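Local atomic coordinates of putative NADH-depentdent flavin oxidoreductase (Cupriavidus metallidurans, PDB entry 5OCS), a protein that probably uses FMN to reduce activated carbon-carbon double bonds with NADPH or NADH, as an ene-reductase of the Old Yellow Enzyme family. Residues K165-R169 with L170-G174. Residues are numbered along the deposited sequence; the frame is centred on the assembly and turned at random.
Sequences KRAAR and LGIEG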
loop_
_atom_site.group_PDB
_atom_site.type_symbol
_atom_site.label_atom_id
_atom_site.label_comp_id
_atom_site.label_asym_id
_atom_site.label_seq_id
_atom_site.Cartn_x
_atom_site.Cartn_y
_atom_site.Cartn_z
ATOM N N LYS D 165 26.371 -1.930 -11.397
ATOM C CA LYS D 165 26.084 -2.505 -12.711
ATOM C C LYS D 165 24.812 -3.336 -12.690
ATOM O O LYS D 165 24.040 -3.306 -13.658
ATOM C CB LYS D 165 27.266 -3.325 -13.213
ATOM C CG LYS D 165 28.468 -2.458 -13.564
ATOM C CD LYS D 165 29.641 -3.340 -13.936
ATOM C CE LYS D 165 30.897 -2.574 -14.304
ATOM N NZ LYS D 165 32.011 -3.543 -14.572
ATOM N N ARG D 166 24.586 -4.078 -11.603
ATOM C CA ARG D 166 23.335 -4.834 -11.467
ATOM C C ARG D 166 22.145 -3.900 -11.414
ATOM O O ARG D 166 21.119 -4.147 -12.075
ATOM C CB ARG D 166 23.340 -5.756 -10.265
ATOM C CG ARG D 166 24.367 -6.859 -10.319
ATOM C CD ARG D 166 24.160 -7.757 -9.139
ATOM N NE ARG D 166 25.182 -8.801 -9.003
ATOM C CZ ARG D 166 25.159 -9.970 -9.630
ATOM N NH1 ARG D 166 24.167 -10.282 -10.453
ATOM N NH2 ARG D 166 26.147 -10.853 -9.430
ATOM N N ALA D 167 22.295 -2.803 -10.664
ATOM C CA ALA D 167 21.228 -1.806 -10.560
ATOM C C ALA D 167 20.930 -1.204 -11.942
ATOM O O ALA D 167 19.759 -1.043 -12.304
ATOM C CB ALA D 167 21.575 -0.740 -9.534
ATOM N N ALA D 168 21.960 -0.891 -12.704
ATOM C CA ALA D 168 21.774 -0.338 -14.054
ATOM C C ALA D 168 21.004 -1.339 -14.939
ATOM O O ALA D 168 20.079 -0.958 -15.661
ATOM C CB ALA D 168 23.117 0.032 -14.678
ATOM N N ARG D 169 21.390 -2.606 -14.865
ATOM C CA ARG D 169 20.744 -3.676 -15.665
ATOM C C ARG D 169 19.271 -3.903 -15.283
ATOM O O ARG D 169 18.447 -4.232 -16.120
ATOM C CB ARG D 169 21.498 -4.976 -15.460
ATOM C CG ARG D 169 21.069 -6.106 -16.370
ATOM C CD ARG D 169 22.178 -7.118 -16.560
ATOM N NE ARG D 169 22.626 -7.673 -15.296
ATOM C CZ ARG D 169 23.797 -8.269 -15.079
ATOM N NH1 ARG D 169 24.671 -8.440 -16.056
ATOM N NH2 ARG D 169 24.083 -8.743 -13.887
ATOM N N LEU D 170 18.946 -3.631 -14.028
ATOM C CA LEU D 170 17.565 -3.657 -13.555
ATOM C C LEU D 170 16.754 -2.459 -13.992
ATOM O O LEU D 170 15.544 -2.416 -13.757
ATOM C CB LEU D 170 17.560 -3.760 -12.007
ATOM C CG LEU D 170 17.985 -5.098 -11.402
ATOM C CD1 LEU D 170 17.978 -5.099 -9.869
ATOM C CD2 LEU D 170 17.074 -6.201 -11.865
ATOM N N GLY D 171 17.392 -1.464 -14.601
ATOM C CA GLY D 171 16.689 -0.277 -15.004
ATOM C C GLY D 171 16.485 0.679 -13.833
ATOM O O GLY D 171 15.720 1.633 -13.955
ATOM N N ILE D 172 17.227 0.519 -12.729
ATOM C CA ILE D 172 17.166 1.523 -11.645
ATOM C C ILE D 172 17.763 2.833 -12.201
ATOM O O ILE D 172 18.748 2.812 -12.960
ATOM C CB ILE D 172 17.879 0.993 -10.408
ATOM C CG1 ILE D 172 17.132 -0.225 -9.897
ATOM C CG2 ILE D 172 17.970 2.046 -9.345
ATOM C CD1 ILE D 172 17.738 -0.957 -8.738
ATOM N N GLU D 173 17.180 3.954 -11.803
ATOM C CA GLU D 173 17.401 5.232 -12.481
ATOM C C GLU D 173 18.426 6.128 -11.810
ATOM O O GLU D 173 18.762 7.198 -12.337
ATOM C CB GLU D 173 16.084 5.945 -12.597
ATOM C CG GLU D 173 15.159 5.252 -13.594
ATOM C CD GLU D 173 13.708 5.650 -13.435
ATOM O OE1 GLU D 173 13.054 5.152 -12.506
ATOM O OE2 GLU D 173 13.253 6.542 -14.205
ATOM N N GLY D 174 18.939 5.702 -10.662
ATOM C CA GLY D 174 19.889 6.490 -9.930
ATOM C C GLY D 174 20.437 5.737 -8.738
ATOM O O GLY D 174 19.837 4.760 -8.269
#
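I172 folds back over A167 where helix 150-169 ends in a Schellman motif. I172 N bonds to A167 O at 3.0 Å, and L170 N keeps the helical i to i-4 bond, to R166 O. G171 N closes on A168 O at 2.9 Å, coming from above the carbonyl plane, 63° out of it. Glycine suits the turn because phi there is positive, 80°, and a CB would jam against the preceding carbonyl oxygen. With CG1 of I172 anti to its own carbonyl carbon (chi1 -64°) and the chain then extended, CD1 comes 3.9 Å from A167 CB; the small methyl of A167, a buried residue, lets it settle there, and both residues also pack on I99 of strand 96-102. L170 lays CG 3.3 Å from R166 O, its side chain packing on L82 and L86 of helix 76-92. On the polar side R169, bent at chi3, has R166 NH1 at the edge of its guanidinium, in its plane; E79 takes R166 NH1 on OE1 and R169 NE on OE2, so one carboxylate ties the two groups together. Chemically, backbone bonds close the helix while L170 and I172 pack against helix 76-92, directing the chain into barrel strand 175-179 of this TIM-barrel fold.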